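Glycerol-3-phosphate dehydrogenase [NAD(+)] (Dunaliella salina, PDB 6IUY) probably interconverts sn-glycerol 3-phosphate and dihydroxyacetone phosphate with NAD as cofactor, and carries a magnesium-binding, phosphatase-like domain in the same chain. Local coordinates at residues Leu347-Pro352 / Val373-Leu378; Thr260-Gly265 / Thr295-Glu300; Gly133-Met138 / Asn156-Gln161; Val128-Gly133 / Lys151-Asn156. All blocks are in the same frame, centred on the assembly; numbering follows the deposited sequence.

Contact 1: residues Leu347-Pro352 / Val373-Leu378. With NAD (nicotinamide-adenine-dinucleotide), chain C.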
# COMPACT_ATOMS: atom_id res chain seq x y z
N LEU A 347 17.53 -8.97 -23.23
CA LEU A 347 18.09 -9.84 -22.20
C LEU A 347 17.24 -9.87 -20.93
O LEU A 347 16.99 -8.83 -20.34
CB LEU A 347 19.50 -9.38 -21.80
CG LEU A 347 20.70 -9.61 -22.71
CD1 LEU A 347 21.97 -9.07 -22.03
CD2 LEU A 347 20.85 -11.09 -22.99
N ILE A 348 16.83 -11.07 -20.52
CA ILE A 348 16.16 -11.28 -19.25
C ILE A 348 17.15 -11.87 -18.25
O ILE A 348 17.72 -12.93 -18.47
CB ILE A 348 14.93 -12.20 -19.43
CG1 ILE A 348 13.99 -11.61 -20.46
CG2 ILE A 348 14.17 -12.36 -18.12
CD1 ILE A 348 12.96 -12.58 -20.99
N PHE A 349 17.39 -11.16 -17.16
CA PHE A 349 18.26 -11.69 -16.13
C PHE A 349 17.40 -12.31 -15.01
O PHE A 349 16.61 -11.61 -14.38
CB PHE A 349 19.19 -10.60 -15.60
CG PHE A 349 20.26 -10.19 -16.58
CD1 PHE A 349 21.44 -10.92 -16.69
CD2 PHE A 349 20.10 -9.08 -17.40
CE1 PHE A 349 22.44 -10.57 -17.61
CE2 PHE A 349 21.10 -8.71 -18.32
CZ PHE A 349 22.27 -9.47 -18.42
N CYS A 350 17.56 -13.62 -14.80
CA CYS A 350 16.80 -14.37 -13.78
C CYS A 350 17.62 -15.52 -13.19
O CYS A 350 17.37 -16.68 -13.47
CB CYS A 350 15.50 -14.91 -14.36
SG CYS A 350 14.32 -15.48 -13.09
N ALA A 351 18.62 -15.19 -12.38
CA ALA A 351 19.45 -16.21 -11.76
C ALA A 351 19.54 -15.87 -10.29
O ALA A 351 19.46 -14.70 -9.96
CB ALA A 351 20.84 -16.26 -12.40
N PRO A 352 19.73 -16.88 -9.41
CA PRO A 352 19.88 -16.60 -7.97
C PRO A 352 20.91 -15.51 -7.76
O PRO A 352 21.97 -15.55 -8.40
CB PRO A 352 20.37 -17.93 -7.39
CG PRO A 352 19.80 -18.95 -8.30
CD PRO A 352 19.86 -18.32 -9.69
N VAL A 373 21.13 -2.86 -26.30
CA VAL A 373 20.37 -4.01 -25.83
C VAL A 373 19.43 -3.61 -24.70
O VAL A 373 19.81 -2.85 -23.83
CB VAL A 373 21.29 -5.16 -25.35
CG1 VAL A 373 22.19 -4.68 -24.25
CG2 VAL A 373 20.45 -6.32 -24.83
N LYS A 374 18.21 -4.14 -24.71
CA LYS A 374 17.27 -3.90 -23.61
C LYS A 374 17.45 -5.02 -22.57
O LYS A 374 17.55 -6.20 -22.94
CB LYS A 374 15.82 -3.85 -24.11
CG LYS A 374 15.56 -2.91 -25.30
CD LYS A 374 15.70 -1.44 -24.91
CE LYS A 374 15.50 -0.50 -26.10
NZ LYS A 374 14.36 -0.89 -26.99
N ALA A 375 17.53 -4.67 -21.29
CA ALA A 375 17.62 -5.67 -20.24
C ALA A 375 16.42 -5.59 -19.28
O ALA A 375 15.86 -4.52 -19.08
CB ALA A 375 18.92 -5.52 -19.48
N ILE A 376 16.05 -6.73 -18.71
CA ILE A 376 15.14 -6.72 -17.56
C ILE A 376 15.60 -7.76 -16.56
O ILE A 376 16.12 -8.80 -16.93
CB ILE A 376 13.69 -6.99 -17.95
CG1 ILE A 376 12.75 -6.77 -16.76
CG2 ILE A 376 13.55 -8.39 -18.54
CD1 ILE A 376 11.25 -6.68 -17.14
N SER A 377 15.42 -7.45 -15.28
CA SER A 377 15.83 -8.34 -14.21
C SER A 377 14.61 -8.85 -13.45
O SER A 377 13.70 -8.08 -13.12
CB SER A 377 16.78 -7.61 -13.26
OG SER A 377 17.07 -8.41 -12.14
N LEU A 378 14.59 -10.15 -13.20
CA LEU A 378 13.55 -10.79 -12.42
C LEU A 378 14.10 -11.18 -11.05
O LEU A 378 13.41 -11.79 -10.24
CB LEU A 378 13.03 -12.03 -13.15
CG LEU A 378 11.91 -11.86 -14.17
CD1 LEU A 378 12.25 -10.78 -15.20
CD2 LEU A 378 11.62 -13.18 -14.85
PA NAD C . 16.41 -21.46 -8.35
O1A NAD C . 15.50 -22.47 -8.90
O2A NAD C . 16.10 -21.03 -6.93
O5B NAD C . 17.95 -22.01 -8.35
C5B NAD C . 18.35 -23.04 -9.26
C4B NAD C . 19.39 -22.48 -10.26
O4B NAD C . 20.50 -22.20 -9.63
C3B NAD C . 19.78 -23.58 -11.25
O3B NAD C . 19.22 -23.40 -12.47
C2B NAD C . 21.31 -23.47 -11.36
O2B NAD C . 21.69 -23.51 -12.81
C1B NAD C . 21.58 -22.34 -10.80
N9A NAD C . 22.88 -22.38 -10.28
C8A NAD C . 23.40 -23.21 -9.34
N7A NAD C . 24.70 -22.87 -9.17
C5A NAD C . 24.99 -21.84 -10.01
C6A NAD C . 26.15 -21.12 -10.25
N6A NAD C . 27.42 -21.32 -9.63
N1A NAD C . 26.15 -20.12 -11.14
C2A NAD C . 25.00 -19.82 -11.81
N3A NAD C . 23.87 -20.53 -11.59
C4A NAD C . 23.87 -21.53 -10.69
O3 NAD C . 16.35 -20.17 -9.32
PN NAD C . 15.06 -19.30 -9.69
O1N NAD C . 13.79 -19.94 -9.15
O2N NAD C . 14.93 -19.13 -11.19
O5D NAD C . 15.21 -17.91 -8.95
C5D NAD C . 16.20 -16.97 -9.35
C4D NAD C . 15.69 -15.59 -8.94
O4D NAD C . 14.39 -15.49 -9.13
C3D NAD C . 15.91 -15.42 -7.44
O3D NAD C . 16.47 -14.22 -7.22
C2D NAD C . 14.48 -15.48 -6.82
O2D NAD C . 14.52 -14.72 -5.55
C1D NAD C . 13.72 -14.97 -7.75
N1N NAD C . 12.34 -15.40 -7.73
C2N NAD C . 11.97 -16.71 -7.54
C3N NAD C . 10.63 -17.07 -7.53
C7N NAD C . 10.26 -18.55 -7.28
O7N NAD C . 9.12 -18.86 -6.99
N7N NAD C . 11.29 -19.55 -7.41
C4N NAD C . 9.64 -16.14 -7.73
C5N NAD C . 10.00 -14.82 -7.97
C6N NAD C . 11.35 -14.47 -7.97
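Phe349 and Ser377 pair in a parallel bridge whose backbone bonds are short and nearly straight: Phe349 N reaches Ile376 O at 2.7 Å, and Leu378 N returns to Phe349 O at 2.8 Å. The phenylalanine CB lies 3.8 Å from Ile376 O; with CG beside the backbone N (chi1 -71°), the ring swings back along its strand, so CD2 still skirts that oxygen and CE2 meets Ala375 CB at 4.0 Å, the methyl standing near the ring plane. The rest of the ring packs among Met356 and Leu363 of helix 356-366 and Val396 and Leu400 of helix 392-400. A small alanine suits the place beside so broad a ring. Behind the sheet from this ring, Ile348 CG1 lies alongside Ile376 CG2 at 3.8 Å. Past the strand end Cys350 SG packs on Leu378 CB at 3.7 Å, and Pro352 CG touches the adenosine ribose of NAD, 3.6 Å from O4B. A glycine in place of Pro352 would probably leave that ribose without its ring contact and let the loop turn more freely. Strands 346-349 and 374-377, linked through helix 356-366, form a beta-alpha-beta unit of the Rossmann-type domain, and Ile348 packs against strand 257-262.

Contact 2: residues Thr260-Gly265 / Thr295-Glu300. With NAD (nicotinamide-adenine-dinucleotide), chain C.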
# COMPACT_ATOMS: atom_id res chain seq x y z
N THR A 260 16.92 -13.60 -25.02
CA THR A 260 17.69 -14.58 -24.27
C THR A 260 17.39 -14.48 -22.77
O THR A 260 17.57 -13.42 -22.16
CB THR A 260 19.19 -14.39 -24.53
OG1 THR A 260 19.46 -14.74 -25.88
CG2 THR A 260 20.02 -15.28 -23.60
N MET A 261 16.96 -15.60 -22.19
CA MET A 261 16.82 -15.76 -20.75
C MET A 261 18.16 -16.18 -20.16
O MET A 261 18.72 -17.20 -20.56
CB MET A 261 15.74 -16.81 -20.44
CG MET A 261 15.64 -17.24 -18.96
SD MET A 261 15.04 -15.91 -17.88
CE MET A 261 16.58 -15.38 -17.19
N VAL A 262 18.69 -15.37 -19.25
CA VAL A 262 19.92 -15.71 -18.55
C VAL A 262 19.57 -16.29 -17.17
O VAL A 262 19.39 -15.55 -16.19
CB VAL A 262 20.84 -14.48 -18.36
CG1 VAL A 262 22.10 -14.86 -17.57
CG2 VAL A 262 21.20 -13.86 -19.70
N GLY A 263 19.42 -17.62 -17.12
CA GLY A 263 19.13 -18.32 -15.88
C GLY A 263 18.20 -19.43 -16.26
O GLY A 263 17.57 -19.34 -17.31
N SER A 264 18.11 -20.49 -15.47
CA SER A 264 17.24 -21.60 -15.83
C SER A 264 16.64 -22.31 -14.61
O SER A 264 16.34 -23.50 -14.65
CB SER A 264 18.02 -22.62 -16.68
OG SER A 264 19.17 -23.09 -15.99
N GLY A 265 16.43 -21.56 -13.53
CA GLY A 265 15.87 -22.17 -12.34
C GLY A 265 14.36 -22.24 -12.44
O GLY A 265 13.78 -22.12 -13.52
N THR A 295 16.29 -18.11 -26.40
CA THR A 295 17.45 -18.86 -25.97
C THR A 295 17.49 -18.82 -24.46
O THR A 295 17.21 -17.79 -23.86
CB THR A 295 18.73 -18.27 -26.61
OG1 THR A 295 18.64 -18.42 -28.02
CG2 THR A 295 19.95 -18.98 -26.14
N MET A 296 17.81 -19.95 -23.82
CA MET A 296 17.95 -19.95 -22.38
C MET A 296 19.32 -20.47 -21.99
O MET A 296 19.64 -21.62 -22.27
CB MET A 296 16.84 -20.80 -21.73
CG MET A 296 17.11 -21.18 -20.28
SD MET A 296 15.62 -21.80 -19.44
CE MET A 296 15.43 -23.45 -20.15
N TRP A 297 20.13 -19.63 -21.35
CA TRP A 297 21.37 -20.11 -20.75
C TRP A 297 21.10 -20.96 -19.52
O TRP A 297 20.42 -20.52 -18.56
CB TRP A 297 22.27 -18.95 -20.36
CG TRP A 297 23.54 -19.39 -19.64
CD1 TRP A 297 24.58 -20.11 -20.17
CD2 TRP A 297 23.91 -19.10 -18.28
NE1 TRP A 297 25.56 -20.29 -19.22
CE2 TRP A 297 25.17 -19.68 -18.05
CE3 TRP A 297 23.28 -18.41 -17.23
CZ2 TRP A 297 25.83 -19.59 -16.83
CZ3 TRP A 297 23.94 -18.31 -16.01
CH2 TRP A 297 25.20 -18.90 -15.82
N VAL A 298 21.63 -22.18 -19.57
CA VAL A 298 21.53 -23.14 -18.49
C VAL A 298 22.90 -23.42 -17.91
O VAL A 298 23.71 -24.08 -18.55
CB VAL A 298 20.93 -24.47 -18.96
CG1 VAL A 298 20.70 -25.42 -17.77
CG2 VAL A 298 19.62 -24.25 -19.72
N HIS A 299 23.17 -22.91 -16.71
CA HIS A 299 24.43 -23.20 -16.04
C HIS A 299 24.67 -24.70 -15.97
O HIS A 299 23.77 -25.46 -15.61
CB HIS A 299 24.43 -22.63 -14.63
CG HIS A 299 25.65 -22.96 -13.84
ND1 HIS A 299 25.65 -23.89 -12.82
CD2 HIS A 299 26.91 -22.48 -13.90
CE1 HIS A 299 26.86 -23.97 -12.30
NE2 HIS A 299 27.65 -23.12 -12.94
N GLU A 300 25.88 -25.14 -16.34
CA GLU A 300 26.19 -26.57 -16.31
C GLU A 300 26.57 -26.98 -14.91
O GLU A 300 27.44 -26.37 -14.31
CB GLU A 300 27.31 -26.91 -17.28
CG GLU A 300 27.60 -28.39 -17.36
CD GLU A 300 28.69 -28.73 -18.39
OE1 GLU A 300 29.84 -28.96 -17.98
OE2 GLU A 300 28.40 -28.76 -19.61
PA NAD C . 16.41 -21.46 -8.35
O1A NAD C . 15.50 -22.47 -8.90
O2A NAD C . 16.10 -21.03 -6.93
O5B NAD C . 17.95 -22.01 -8.35
C5B NAD C . 18.35 -23.04 -9.26
C4B NAD C . 19.39 -22.48 -10.26
O4B NAD C . 20.50 -22.20 -9.63
C3B NAD C . 19.78 -23.58 -11.25
O3B NAD C . 19.22 -23.40 -12.47
C2B NAD C . 21.31 -23.47 -11.36
O2B NAD C . 21.69 -23.51 -12.81
C1B NAD C . 21.58 -22.34 -10.80
N9A NAD C . 22.88 -22.38 -10.28
C8A NAD C . 23.40 -23.21 -9.34
N7A NAD C . 24.70 -22.87 -9.17
C5A NAD C . 24.99 -21.84 -10.01
C6A NAD C . 26.15 -21.12 -10.25
N6A NAD C . 27.42 -21.32 -9.63
N1A NAD C . 26.15 -20.12 -11.14
C2A NAD C . 25.00 -19.82 -11.81
N3A NAD C . 23.87 -20.53 -11.59
C4A NAD C . 23.87 -21.53 -10.69
O3 NAD C . 16.35 -20.17 -9.32
PN NAD C . 15.06 -19.30 -9.69
O1N NAD C . 13.79 -19.94 -9.15
O2N NAD C . 14.93 -19.13 -11.19
O5D NAD C . 15.21 -17.91 -8.95
C5D NAD C . 16.20 -16.97 -9.35
C4D NAD C . 15.69 -15.59 -8.94
O4D NAD C . 14.39 -15.49 -9.13
C3D NAD C . 15.91 -15.42 -7.44
O3D NAD C . 16.47 -14.22 -7.22
C2D NAD C . 14.48 -15.48 -6.82
O2D NAD C . 14.52 -14.72 -5.55
C1D NAD C . 13.72 -14.97 -7.75
N1N NAD C . 12.34 -15.40 -7.73
C2N NAD C . 11.97 -16.71 -7.54
C3N NAD C . 10.63 -17.07 -7.53
C7N NAD C . 10.26 -18.55 -7.28
O7N NAD C . 9.12 -18.86 -6.99
N7N NAD C . 11.29 -19.55 -7.41
C4N NAD C . 9.64 -16.14 -7.73
C5N NAD C . 10.00 -14.82 -7.97
C6N NAD C . 11.35 -14.47 -7.97
O HOH W 1 21.30 -21.08 -15.79
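Thr260 and Thr295 run alongside each other on one face of the sheet, with Thr260 OG1 3.7 Å from Thr295 CB; the hydroxyl itself is bonded to Ala340 O, which satisfies it inside the fold. Next, Met261 joins the backbones twice: its N donates to Thr295 O at 2.8 Å, and its O accepts from Trp297 N. Its flexible side chain, on the other face of the sheet, bends away toward Cys350. Val262 sets CG1 against Trp297 CE3 at 3.8 Å, a branched residue filling the angle beside the indole. At Gly263 the strands begin to part, and its N makes a weak bond to Trp297 O. The backbone angles here would press a side chain against the preceding carbonyl, so glycine fits. This is the strand-turn-helix of a Rossmann-type dinucleotide fold, with Gly263 and Gly265 consistent with the two glycines of a GxGxxA pattern. Ser264 points toward the second segment: CB rests 3.7 Å from Met296 SD, and OG, placed between the backbone N and carbonyl carbon (chi1 57°), touches Val298 CG1 and bonds a water at 2.9 Å. That water donates to Trp297 O and accepts from His299 N, bridging the diverging chains. Beyond His299 N, the flat imidazole has the NAD adenine over one face, C6A lying 3.6 Å above its plane, over the centre. Gly265, at the N-cap of helix 266-282, brings CA to 3.4 Å from NAD O2N, where any CB would collide with the pyrophosphate oxygen O3.

Contact 3: residues Gly133-Met138 / Asn156-Gln161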
# COMPACT_ATOMS: atom_id res chain seq x y z
N GLY A 133 -3.26 16.45 -47.26
CA GLY A 133 -3.63 17.78 -47.69
C GLY A 133 -4.92 17.70 -48.47
O GLY A 133 -5.42 18.69 -49.01
N GLY A 134 -5.46 16.49 -48.53
CA GLY A 134 -6.70 16.26 -49.25
C GLY A 134 -7.92 16.44 -48.37
O GLY A 134 -7.93 17.26 -47.45
N PHE A 135 -8.95 15.64 -48.64
CA PHE A 135 -10.21 15.76 -47.94
C PHE A 135 -10.34 14.75 -46.80
O PHE A 135 -10.09 13.56 -46.98
CB PHE A 135 -11.38 15.60 -48.92
CG PHE A 135 -11.34 16.56 -50.08
CD1 PHE A 135 -11.35 17.93 -49.86
CD2 PHE A 135 -11.30 16.09 -51.38
CE1 PHE A 135 -11.33 18.82 -50.92
CE2 PHE A 135 -11.28 16.98 -52.45
CZ PHE A 135 -11.29 18.34 -52.21
N ARG A 136 -10.75 15.25 -45.63
CA ARG A 136 -10.98 14.41 -44.46
C ARG A 136 -11.98 13.32 -44.77
O ARG A 136 -11.81 12.17 -44.38
CB ARG A 136 -11.47 15.25 -43.27
CG ARG A 136 -11.51 14.51 -41.94
CD ARG A 136 -11.76 15.45 -40.77
NE ARG A 136 -11.46 14.84 -39.47
CZ ARG A 136 -10.23 14.63 -39.00
NH1 ARG A 136 -9.18 14.98 -39.72
NH2 ARG A 136 -10.05 14.05 -37.81
N GLU A 137 -13.03 13.69 -45.49
CA GLU A 137 -14.10 12.76 -45.83
C GLU A 137 -13.59 11.52 -46.57
O GLU A 137 -14.29 10.52 -46.69
CB GLU A 137 -15.16 13.47 -46.68
CG GLU A 137 -15.91 14.59 -45.96
CD GLU A 137 -15.20 15.93 -46.03
OE1 GLU A 137 -14.09 15.99 -46.61
OE2 GLU A 137 -15.75 16.93 -45.52
N MET A 138 -12.36 11.61 -47.08
CA MET A 138 -11.75 10.51 -47.82
C MET A 138 -10.76 9.72 -46.96
O MET A 138 -10.57 8.50 -47.15
CB MET A 138 -11.05 11.04 -49.07
CG MET A 138 -11.87 12.04 -49.87
SD MET A 138 -13.21 11.23 -50.76
CE MET A 138 -12.24 10.08 -51.73
N ASN A 156 -7.95 18.50 -43.27
CA ASN A 156 -9.12 19.40 -43.34
C ASN A 156 -10.31 18.79 -44.06
O ASN A 156 -10.16 18.01 -45.00
CB ASN A 156 -8.77 20.71 -44.04
CG ASN A 156 -7.91 21.60 -43.19
OD1 ASN A 156 -8.26 21.90 -42.05
ND2 ASN A 156 -6.75 21.99 -43.72
N THR A 157 -11.50 19.15 -43.59
CA THR A 157 -12.75 18.73 -44.22
C THR A 157 -13.06 19.63 -45.41
O THR A 157 -12.51 20.72 -45.55
CB THR A 157 -13.93 18.80 -43.23
OG1 THR A 157 -14.03 20.12 -42.70
CG2 THR A 157 -13.74 17.83 -42.08
N MET A 158 -13.96 19.16 -46.28
CA MET A 158 -14.56 20.05 -47.26
C MET A 158 -15.37 21.06 -46.47
O MET A 158 -15.71 20.81 -45.31
CB MET A 158 -15.43 19.29 -48.26
CG MET A 158 -14.69 18.33 -49.16
SD MET A 158 -15.85 17.26 -50.05
CE MET A 158 -17.16 18.45 -50.38
N SER A 159 -15.68 22.21 -47.07
CA SER A 159 -16.50 23.20 -46.39
C SER A 159 -17.97 22.88 -46.62
O SER A 159 -18.52 23.12 -47.69
CB SER A 159 -16.16 24.61 -46.87
OG SER A 159 -14.75 24.81 -46.87
N TRP A 160 -18.60 22.29 -45.61
CA TRP A 160 -20.00 21.93 -45.72
C TRP A 160 -20.86 22.92 -44.98
O TRP A 160 -20.55 23.32 -43.87
CB TRP A 160 -20.26 20.52 -45.17
CG TRP A 160 -19.76 19.41 -46.03
CD1 TRP A 160 -18.66 18.63 -45.82
CD2 TRP A 160 -20.36 18.94 -47.24
NE1 TRP A 160 -18.52 17.72 -46.84
CE2 TRP A 160 -19.56 17.88 -47.72
CE3 TRP A 160 -21.49 19.31 -47.98
CZ2 TRP A 160 -19.86 17.19 -48.90
CZ3 TRP A 160 -21.78 18.63 -49.14
CH2 TRP A 160 -20.97 17.58 -49.59
N GLN A 161 -21.95 23.34 -45.60
CA GLN A 161 -23.00 23.99 -44.84
C GLN A 161 -23.55 22.89 -43.92
O GLN A 161 -23.59 21.73 -44.32
CB GLN A 161 -24.07 24.57 -45.76
CG GLN A 161 -25.16 25.33 -45.04
CD GLN A 161 -26.32 25.63 -45.95
OE1 GLN A 161 -26.17 25.69 -47.18
NE2 GLN A 161 -27.50 25.81 -45.36
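The carboxylate of Glu137 grips Met158 N with both oxygens, OE2 at 3.0 Å and OE1 at 3.2 Å, each through its syn lone pair. OE2 also accepts a weak bond from Trp160 NE1; it sits at the edge of the indole, near its plane, with the carboxylate turned 71° from the ring. A bend at chi2 (86°) folds the chain so that the acid faces the loop, and a glutamate is long enough to reach both donors. A leucine in its place would probably leave Met158 N without its acceptors and the indole N-H without this partner. One residue earlier, Arg136 N bonds Asn156 O at 2.9 Å from above the carbonyl plane, and its aliphatic CD packs on Thr157 CG2 at 3.4 Å. Met158 CG presses on Phe135 CD1 at 3.4 Å, while SD lies above the phenyl face, 4.7 Å from the ring centroid: a Met-aromatic contact that flexible methionine readily makes. In this haloacid dehalogenase-like domain, with Gly134 close to the magnesium ligand Asp43, Phe135 is at the N-cap of helix 136-145; the bonds of Arg136 and Glu137 fasten loop 156-161 to that helix's first turn, and helix 82-88 packs against Phe135 and Met158 through Leu87.

Contact 4: residues Val128-Gly133 / Lys151-Asn156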
# COMPACT_ATOMS: atom_id res chain seq x y z
N VAL A 128 0.71 5.47 -35.16
CA VAL A 128 0.59 5.74 -36.58
C VAL A 128 -0.39 6.89 -36.82
O VAL A 128 -1.49 6.93 -36.25
CB VAL A 128 0.14 4.48 -37.35
CG1 VAL A 128 -0.36 4.85 -38.76
CG2 VAL A 128 1.29 3.47 -37.40
N PHE A 129 0.04 7.83 -37.66
CA PHE A 129 -0.79 8.95 -38.08
C PHE A 129 -0.97 9.00 -39.59
O PHE A 129 -0.07 8.66 -40.36
CB PHE A 129 -0.19 10.28 -37.61
CG PHE A 129 -0.12 10.43 -36.13
CD1 PHE A 129 -1.12 11.11 -35.46
CD2 PHE A 129 0.95 9.93 -35.42
CE1 PHE A 129 -1.06 11.27 -34.09
CE2 PHE A 129 1.02 10.09 -34.06
CZ PHE A 129 0.01 10.75 -33.39
N LEU A 130 -2.15 9.44 -40.01
CA LEU A 130 -2.34 9.92 -41.37
C LEU A 130 -2.25 11.45 -41.37
O LEU A 130 -2.90 12.12 -40.56
CB LEU A 130 -3.68 9.45 -41.92
CG LEU A 130 -3.92 7.95 -41.85
CD1 LEU A 130 -5.30 7.60 -42.36
CD2 LEU A 130 -2.87 7.23 -42.65
N ILE A 131 -1.43 12.01 -42.27
CA ILE A 131 -1.38 13.46 -42.48
C ILE A 131 -1.55 13.75 -43.97
O ILE A 131 -0.72 13.36 -44.79
CB ILE A 131 -0.07 14.09 -41.98
CG1 ILE A 131 0.21 13.70 -40.52
CG2 ILE A 131 -0.11 15.60 -42.12
CD1 ILE A 131 1.50 14.31 -39.96
N SER A 132 -2.63 14.44 -44.32
CA SER A 132 -3.02 14.61 -45.71
C SER A 132 -3.43 16.05 -46.00
O SER A 132 -3.88 16.78 -45.12
CB SER A 132 -4.15 13.65 -46.07
OG SER A 132 -4.93 14.11 -47.16
N GLY A 133 -3.26 16.45 -47.26
CA GLY A 133 -3.63 17.78 -47.69
C GLY A 133 -4.92 17.70 -48.47
O GLY A 133 -5.42 18.69 -49.01
N LYS A 151 -8.61 10.68 -34.16
CA LYS A 151 -7.75 11.51 -33.33
C LYS A 151 -6.37 11.63 -33.96
O LYS A 151 -5.63 12.59 -33.72
CB LYS A 151 -7.66 10.90 -31.93
CG LYS A 151 -6.66 11.56 -31.00
CD LYS A 151 -6.43 10.73 -29.72
CE LYS A 151 -7.68 10.70 -28.83
NZ LYS A 151 -7.32 10.25 -27.44
N ASN A 152 -6.02 10.64 -34.78
CA ASN A 152 -4.68 10.58 -35.37
C ASN A 152 -4.66 11.01 -36.84
O ASN A 152 -3.62 10.95 -37.51
CB ASN A 152 -4.12 9.17 -35.23
CG ASN A 152 -3.73 8.84 -33.80
OD1 ASN A 152 -4.20 9.46 -32.84
ND2 ASN A 152 -2.84 7.86 -33.65
N VAL A 153 -5.82 11.44 -37.35
CA VAL A 153 -5.92 11.88 -38.73
C VAL A 153 -5.86 13.39 -38.80
O VAL A 153 -6.78 14.07 -38.31
CB VAL A 153 -7.23 11.39 -39.38
CG1 VAL A 153 -7.28 11.81 -40.85
CG2 VAL A 153 -7.36 9.88 -39.26
N PHE A 154 -4.77 13.92 -39.36
CA PHE A 154 -4.64 15.37 -39.59
C PHE A 154 -4.99 15.71 -41.04
O PHE A 154 -4.22 15.43 -41.96
CB PHE A 154 -3.24 15.83 -39.23
CG PHE A 154 -2.98 15.84 -37.75
CD1 PHE A 154 -2.56 14.69 -37.09
CD2 PHE A 154 -3.18 16.99 -37.00
CE1 PHE A 154 -2.34 14.69 -35.73
CE2 PHE A 154 -2.95 17.00 -35.63
CZ PHE A 154 -2.54 15.84 -35.00
N CYS A 155 -6.16 16.31 -41.23
CA CYS A 155 -6.70 16.51 -42.58
C CYS A 155 -7.96 17.37 -42.56
O CYS A 155 -8.94 17.00 -41.92
CB CYS A 155 -7.02 15.15 -43.21
SG CYS A 155 -7.29 15.18 -45.01
N ASN A 156 -7.95 18.50 -43.27
CA ASN A 156 -9.12 19.40 -43.34
C ASN A 156 -10.31 18.79 -44.06
O ASN A 156 -10.16 18.01 -45.00
CB ASN A 156 -8.77 20.71 -44.04
CG ASN A 156 -7.91 21.60 -43.19
OD1 ASN A 156 -8.26 21.90 -42.05
ND2 ASN A 156 -6.75 21.99 -43.72
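Asn152 lays its amide over one face of the Phe129 ring, the two planes only 19° apart and ND2 3.9 Å above the ring plane, toward its rim. The same ND2 donates to Val128 O at 3.1 Å, which lies close to the amide plane, so the flat group is stacked and bonded at once; asparagine is short and planar enough for both. Glu127 OE2 takes a further bond from ND2, and the two bonds together fix the amide's rotation. On its other flank Phe129 brings CD1 to the edge of the Phe154 ring, 3.8 Å from CE1. Behind these side chains stands the backbone: Phe154 N binds Leu130 O at 2.9 Å and Ser132 N binds Phe154 O at 3.0 Å, both nearly straight, whereas Leu130 N to Asn152 O is weak. At the far end Cys155 SG, anti to its own N (chi1 -165°), lies 3.4 Å from Ser132 OG, a small hydroxyl bonded to Gly134 N. Strand 153-154 is an edge strand, within this chain, of the parallel sheet of a haloacid dehalogenase-like domain, joined to strand 127-131 through helix 136-145. That helix covers Leu130 and Val153, helix 184-195 covers Phe129 and Phe154, and strand 37-40 flanks strand 127-131.

In the fold
The four contacts fall into two domains. Contacts 1 and 2, with centres 10 Å apart, share the sheet that carries NAD: strands 346-349 and 257-262 are neighbours, probably bonded through Ile348 O and Val262 N at 2.7 Å, and the loops that follow both strands meet the cofactor. Cys350 of contact 1 lies about 9 Å from the bound dihydroxyacetone phosphate, measured from its side chain. Contacts 3 and 4, with centres 12 Å apart, share Gly133 and Asn156 and belong to the haloacid dehalogenase-like domain; the side chain of Ser132 lies about 8 Å from the magnesium held by Asp41, Asp43 and Asp206. Between the pairs, contacts 1 and 4 come no nearer than about 17 Å between nearest atoms.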